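SCO1 protein homolog (Bacillus subtilis, PDB 1XZO) is a membrane-bound, thioredoxin-fold copper chaperone needed to insert copper into the active site of cytochrome c oxidase. Local coordinates at residues F18-G23 and N100-T105. Numbering follows the deposited sequence.
Sequences FQNQDG and NWDFLT
Q19 and T105 form a lone antiparallel bridge, a hydrogen-bonded pair where the two segments cross, their directions 115° apart. Q19 N gives to T105 O and T105 N returns to Q19 O, each bond 2.8 Å long. Beside the bridge, the CA-H of L104 also points at Q19 O, and that of N20 at F103 O, 3.2 Å from N20 CA. A second grip comes from N20, whose CG stands between its backbone N and carbonyl carbon (chi1 82°), which places the amide between D102 and the turn. ND2 reaches across to D102 OD2 at 2.8 Å, meeting the carboxylate on its anti side with the two planes 14° apart. OD1 turns back to accept from D22 N, 2.9 Å away and above the carbonyl plane, making an Asx turn within the type I turn N20–G23; K24 N binds the same oxygen. A leucine in place of N20 would probably leave D102 OD2 without this donor and the turn without its side-chain brace. The other carboxylate oxygen, D102 OD1, is salt-bridged to R71, so D102 links the turn to strand 71-76. L104 packs on segment 18-23 through both methyls: CD2 lies 3.7 Å from N20 CB, while CD1 meets the F18 ring at its edge, in plane. The F18 ring continues away among F16, Y107 and F115. The contact thus joins the small hairpin of strands 17-19 and 25-27 to strand 101-104, an outermost strand of the thioredoxin-like sheet, with strand 71-76 alongside it and helix 84-91 packing on Q21 and T105.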
loop_
_atom_site.group_PDB
_atom_site.type_symbol
_atom_site.label_atom_id
_atom_site.label_comp_id
_atom_site.label_asym_id
_atom_site.label_seq_id
_atom_site.Cartn_x
_atom_site.Cartn_y
_atom_site.Cartn_z
ATOM N N PHE A 18 -0.196 -3.535 12.909
ATOM C CA PHE A 18 -0.855 -4.583 12.257
ATOM C C PHE A 18 0.199 -5.733 12.171
ATOM O O PHE A 18 1.355 -5.494 12.527
ATOM C CB PHE A 18 -1.212 -4.055 10.851
ATOM C CG PHE A 18 -2.284 -2.980 10.874
ATOM C CD1 PHE A 18 -2.478 -2.138 9.766
ATOM C CD2 PHE A 18 -3.162 -2.855 11.979
ATOM C CE1 PHE A 18 -3.476 -1.217 9.759
ATOM C CE2 PHE A 18 -4.224 -1.908 11.970
ATOM C CZ PHE A 18 -4.446 -1.133 10.837
ATOM N N GLN A 19 -0.183 -6.858 11.630
ATOM C CA GLN A 19 0.746 -8.000 11.435
ATOM C C GLN A 19 0.968 -8.256 9.959
ATOM O O GLN A 19 -0.005 -8.247 9.181
ATOM C CB GLN A 19 0.236 -9.266 12.102
ATOM C CG GLN A 19 0.264 -9.158 13.643
ATOM C CD GLN A 19 -0.735 -10.157 14.316
ATOM O OE1 GLN A 19 -1.740 -10.577 13.695
ATOM N NE2 GLN A 19 -0.483 -10.497 15.570
ATOM N N ASN A 20 2.211 -8.587 9.625
ATOM C CA ASN A 20 2.535 -8.928 8.189
ATOM C C ASN A 20 2.314 -10.401 7.871
ATOM O O ASN A 20 1.686 -11.193 8.612
ATOM C CB ASN A 20 3.879 -8.311 7.819
ATOM C CG ASN A 20 5.061 -9.187 8.301
ATOM O OD1 ASN A 20 4.844 -10.269 8.925
ATOM N ND2 ASN A 20 6.249 -8.693 8.124
ATOM N N GLN A 21 2.640 -10.787 6.607
ATOM C CA GLN A 21 2.366 -12.121 6.155
ATOM C C GLN A 21 3.180 -13.180 6.948
ATOM O O GLN A 21 2.881 -14.315 6.833
ATOM C CB GLN A 21 2.824 -12.241 4.648
ATOM C CG GLN A 21 4.323 -11.988 4.345
ATOM C CD GLN A 21 4.852 -10.614 4.507
ATOM O OE1 GLN A 21 6.039 -10.427 4.720
ATOM N NE2 GLN A 21 3.961 -9.587 4.402
ATOM N N ASP A 22 4.240 -12.763 7.599
ATOM C CA ASP A 22 5.025 -13.653 8.480
ATOM C C ASP A 22 4.600 -13.568 9.956
ATOM O O ASP A 22 5.215 -14.198 10.803
ATOM C CB ASP A 22 6.430 -13.224 8.398
ATOM C CG ASP A 22 6.966 -13.463 7.070
ATOM O OD1 ASP A 22 6.554 -14.508 6.481
ATOM O OD2 ASP A 22 7.748 -12.663 6.505
ATOM N N GLY A 23 3.547 -12.829 10.227
ATOM C CA GLY A 23 3.004 -12.688 11.576
ATOM C C GLY A 23 3.736 -11.672 12.412
ATOM O O GLY A 23 3.536 -11.657 13.639
ATOM N N ASN A 100 11.184 -5.370 0.843
ATOM C CA ASN A 100 10.751 -4.024 1.257
ATOM C C ASN A 100 9.257 -3.878 1.029
ATOM O O ASN A 100 8.741 -2.793 0.734
ATOM C CB ASN A 100 11.475 -2.942 0.520
ATOM C CG ASN A 100 11.219 -2.983 -0.999
ATOM O OD1 ASN A 100 10.817 -4.040 -1.540
ATOM N ND2 ASN A 100 11.399 -1.844 -1.660
ATOM N N TRP A 101 8.560 -4.985 1.124
ATOM C CA TRP A 101 7.105 -5.011 0.999
ATOM C C TRP A 101 6.508 -5.887 2.084
ATOM O O TRP A 101 6.868 -7.080 2.222
ATOM C CB TRP A 101 6.737 -5.572 -0.375
ATOM C CG TRP A 101 5.373 -5.381 -0.907
ATOM C CD1 TRP A 101 4.215 -5.043 -0.227
ATOM C CD2 TRP A 101 4.997 -5.413 -2.296
ATOM N NE1 TRP A 101 3.160 -4.971 -1.095
ATOM C CE2 TRP A 101 3.614 -5.205 -2.368
ATOM C CE3 TRP A 101 5.691 -5.718 -3.494
ATOM C CZ2 TRP A 101 2.935 -5.167 -3.559
ATOM C CZ3 TRP A 101 5.000 -5.724 -4.649
ATOM C CH2 TRP A 101 3.675 -5.439 -4.699
ATOM N N ASP A 102 5.571 -5.300 2.844
ATOM C CA ASP A 102 4.706 -6.075 3.751
ATOM C C ASP A 102 3.237 -6.040 3.414
ATOM O O ASP A 102 2.676 -4.963 3.070
ATOM C CB ASP A 102 4.882 -5.485 5.193
ATOM C CG ASP A 102 6.287 -5.652 5.699
ATOM O OD1 ASP A 102 7.090 -4.730 5.495
ATOM O OD2 ASP A 102 6.695 -6.736 6.244
ATOM N N PHE A 103 2.608 -7.194 3.466
ATOM C CA PHE A 103 1.212 -7.338 3.351
ATOM C C PHE A 103 0.647 -7.475 4.748
ATOM O O PHE A 103 1.088 -8.335 5.454
ATOM C CB PHE A 103 0.755 -8.541 2.585
ATOM C CG PHE A 103 1.101 -8.417 1.060
ATOM C CD1 PHE A 103 2.412 -8.445 0.644
ATOM C CD2 PHE A 103 0.104 -8.236 0.139
ATOM C CE1 PHE A 103 2.713 -8.311 -0.721
ATOM C CE2 PHE A 103 0.419 -8.085 -1.256
ATOM C CZ PHE A 103 1.686 -8.147 -1.674
ATOM N N LEU A 104 -0.325 -6.637 5.083
ATOM C CA LEU A 104 -0.776 -6.504 6.535
ATOM C C LEU A 104 -2.177 -7.001 6.760
ATOM O O LEU A 104 -3.081 -6.915 5.928
ATOM C CB LEU A 104 -0.704 -5.045 6.968
ATOM C CG LEU A 104 0.658 -4.370 6.996
ATOM C CD1 LEU A 104 0.696 -3.018 7.592
ATOM C CD2 LEU A 104 1.836 -5.229 7.599
ATOM N N THR A 105 -2.424 -7.570 7.962
ATOM C CA THR A 105 -3.738 -8.011 8.445
ATOM C C THR A 105 -3.612 -7.852 9.987
ATOM O O THR A 105 -2.729 -7.108 10.485
ATOM C CB THR A 105 -4.255 -9.467 8.058
ATOM O OG1 THR A 105 -3.124 -10.381 8.345
ATOM C CG2 THR A 105 -4.403 -9.608 6.539
#